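Local atomic coordinates of mRNA interferase RelE (Escherichia coli, PDB entry 4FXI), a protein that cleaves mRNA in the ribosomal A site with codon specificity, inhibiting translation during amino acid starvation as the toxin of a toxin-antitoxin pair. Residues A[26-29]-A[30-34]. The protein carries 1 engineered substitution. Sequence-based numbering, arbitrary orientation.
Sequences LKKK and LVEVL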
ATOM      1  N   LEU A  26       3.736   9.394  -1.534  1.00 35.04           N
ATOM      2  CA  LEU A  26       3.084   8.104  -1.729  1.00 33.79           C
ATOM      3  C   LEU A  26       2.026   8.191  -2.818  1.00 33.95           C
ATOM      4  O   LEU A  26       1.804   7.235  -3.561  1.00 29.87           O
ATOM      5  CB  LEU A  26       2.434   7.625  -0.435  1.00 33.36           C
ATOM      6  CG  LEU A  26       3.358   7.197   0.702  1.00 36.72           C
ATOM      7  CD1 LEU A  26       2.526   6.875   1.933  1.00 35.64           C
ATOM      8  CD2 LEU A  26       4.189   5.990   0.283  1.00 36.33           C
ATOM      9  N   LYS A  27       1.374   9.345  -2.925  1.00 30.46           N
ATOM     10  CA  LYS A  27       0.303   9.482  -3.899  1.00 29.39           C
ATOM     11  C   LYS A  27       0.824   9.367  -5.326  1.00 27.23           C
ATOM     12  O   LYS A  27       0.230   8.669  -6.149  1.00 32.49           O
ATOM     13  CB  LYS A  27      -0.465  10.793  -3.698  1.00 32.65           C
ATOM     14  CG  LYS A  27      -1.480  11.078  -4.788  1.00 31.02           C
ATOM     15  CD  LYS A  27      -2.244  12.377  -4.494  1.00 31.68           C
ATOM     16  CE  LYS A  27      -3.021  12.842  -5.700  1.00 37.54           C
ATOM     17  NZ  LYS A  27      -3.959  13.975  -5.379  1.00 35.54           N
ATOM     18  N   LYS A  28       1.946  10.030  -5.606  1.00 28.51           N
ATOM     19  CA  LYS A  28       2.564   9.960  -6.929  1.00 30.30           C
ATOM     20  C   LYS A  28       2.869   8.523  -7.327  1.00 28.55           C
ATOM     21  O   LYS A  28       2.620   8.112  -8.465  1.00 29.35           O
ATOM     22  CB  LYS A  28       3.847  10.787  -6.968  1.00 36.12           C
ATOM     23  CG  LYS A  28       4.596  10.699  -8.279  1.00 50.15           C
ATOM     24  CD  LYS A  28       5.752  11.687  -8.322  1.00 66.59           C
ATOM     25  CE  LYS A  28       6.847  11.225  -9.277  1.00 72.24           C
ATOM     26  NZ  LYS A  28       6.322  10.924 -10.635  1.00 73.37           N
ATOM     27  N   LYS A  29       3.403   7.767  -6.374  1.00 30.47           N
ATOM     28  CA  LYS A  29       3.759   6.366  -6.591  1.00 28.90           C
ATOM     29  C   LYS A  29       2.529   5.458  -6.718  1.00 24.23           C
ATOM     30  O   LYS A  29       2.492   4.552  -7.555  1.00 24.72           O
ATOM     31  CB  LYS A  29       4.688   5.885  -5.475  1.00 29.11           C
ATOM     32  CG  LYS A  29       6.060   6.577  -5.473  1.00 32.87           C
ATOM     33  CD  LYS A  29       6.932   6.057  -4.328  1.00 39.19           C
ATOM     34  CE  LYS A  29       8.360   6.568  -4.428  1.00 49.07           C
ATOM     35  NZ  LYS A  29       9.030   6.051  -5.658  1.00 59.20           N
ATOM     36  N   LEU A  30       1.526   5.701  -5.886  1.00 22.89           N
ATOM     37  CA  LEU A  30       0.255   4.989  -5.984  1.00 21.81           C
ATOM     38  C   LEU A  30      -0.442   5.177  -7.335  1.00 28.68           C
ATOM     39  O   LEU A  30      -0.967   4.223  -7.912  1.00 28.78           O
ATOM     40  CB  LEU A  30      -0.667   5.406  -4.826  1.00 24.27           C
ATOM     41  CG  LEU A  30      -1.982   4.637  -4.721  1.00 25.38           C
ATOM     42  CD1 LEU A  30      -1.718   3.143  -4.599  1.00 28.95           C
ATOM     43  CD2 LEU A  30      -2.805   5.139  -3.537  1.00 28.99           C
ATOM     44  N   VAL A  31      -0.466   6.410  -7.836  1.00 30.63           N
ATOM     45  CA  VAL A  31      -1.047   6.676  -9.150  1.00 25.63           C
ATOM     46  C   VAL A  31      -0.285   5.921 -10.250  1.00 26.17           C
ATOM     47  O   VAL A  31      -0.899   5.374 -11.167  1.00 28.40           O
ATOM     48  CB  VAL A  31      -1.121   8.183  -9.433  1.00 33.21           C
ATOM     49  CG1 VAL A  31      -1.518   8.449 -10.884  1.00 33.20           C
ATOM     50  CG2 VAL A  31      -2.128   8.822  -8.484  1.00 30.94           C
ATOM     51  N   GLU A  32       1.040   5.872 -10.131  1.00 26.00           N
ATOM     52  CA  GLU A  32       1.862   5.073 -11.053  1.00 28.85           C
ATOM     53  C   GLU A  32       1.510   3.588 -10.943  1.00 26.47           C
ATOM     54  O   GLU A  32       1.429   2.872 -11.949  1.00 29.81           O
ATOM     55  CB  GLU A  32       3.349   5.260 -10.749  1.00 29.66           C
ATOM     56  CG  GLU A  32       3.891   6.637 -11.147  1.00 34.48           C
ATOM     57  CD  GLU A  32       5.298   6.894 -10.620  1.00 36.86           C
ATOM     58  OE1 GLU A  32       5.996   7.736 -11.215  1.00 45.84           O
ATOM     59  OE2 GLU A  32       5.707   6.258  -9.623  1.00 36.42           O
ATOM     60  N   VAL A  33       1.340   3.128  -9.708  1.00 24.05           N
ATOM     61  CA  VAL A  33       0.944   1.744  -9.449  1.00 24.70           C
ATOM     62  C   VAL A  33      -0.351   1.376 -10.167  1.00 24.49           C
ATOM     63  O   VAL A  33      -0.449   0.324 -10.763  1.00 26.13           O
ATOM     64  CB  VAL A  33       0.836   1.477  -7.925  1.00 27.51           C
ATOM     65  CG1 VAL A  33       0.013   0.234  -7.628  1.00 27.08           C
ATOM     66  CG2 VAL A  33       2.218   1.332  -7.329  1.00 26.58           C
ATOM     67  N   LEU A  34      -1.338   2.272 -10.165  1.00 27.87           N
ATOM     68  CA  LEU A  34      -2.608   1.951 -10.797  1.00 22.59           C
ATOM     69  C   LEU A  34      -2.473   1.624 -12.279  1.00 33.11           C
ATOM     70  O   LEU A  34      -3.272   0.864 -12.829  1.00 32.12           O
ATOM     71  CB  LEU A  34      -3.622   3.093 -10.626  1.00 25.42           C
ATOM     72  CG  LEU A  34      -4.076   3.365  -9.199  1.00 26.78           C
ATOM     73  CD1 LEU A  34      -5.189   4.429  -9.240  1.00 28.53           C
ATOM     74  CD2 LEU A  34      -4.591   2.119  -8.498  1.00 29.93           C
TER
HETATM   75  O   HOH W   1       8.100   6.966  -8.471  1.00 39.38           O
HETATM   76  O   HOH W   2       5.299   3.556  -8.518  1.00 40.02           O
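Lys28 and Glu32, one helical turn apart, form an i to i+4 salt bridge in which NZ of Lys28 lies 3.3 Å from OE1 of Glu32. The ammonium meets this oxygen from above the carboxylate plane, 51° out of it, an approach that suggests attraction between charges counts for more here than a well-aimed hydrogen bond. Lys28 runs nearly straight as far as CE and bends only at its last torsion (chi4 53°), which turns NZ over toward the acid.

The second carboxylate oxygen is held through water. One water donates to OE2 of Glu32 at 2.7 Å and accepts from NZ of Lys29, whose charged atom is otherwise 5.2 Å from that OE2. Another donates both to OE2 of Glu32 and to the backbone O of Lys29, the latter at 3.1 Å. Glu32 therefore spans two lysines, one directly and one by solvent, and its charge is probably offset by both. Its CG sits anti to its own carbonyl carbon (chi1 -72°), which directs the carboxylate back toward the preceding turn.

Four i+4 to i backbone hydrogen bonds join the two turns, from Leu30 N to Leu26 O through Val33 N to Lys29 O, the last at 2.8 Å. Glu32 N to Lys28 O is longer, 3.2 Å, with the donor tilted out of the carbonyl plane. The valine methyl groups lie in van der Waals contact with carbonyl oxygens of the preceding turn: CG2 of Val33 is 3.2 Å from O of Lys29, and CG2 of Val31 approaches O of Lys27.

Leu26, Leu30 and Val33 are buried, all touching Ile53 of strand 52-54, while Lys28 and Glu32 are exposed. This is the pattern of an amphipathic alpha-helix, here helix 20-35 packed on the mixed sheet of the RelE toxin fold.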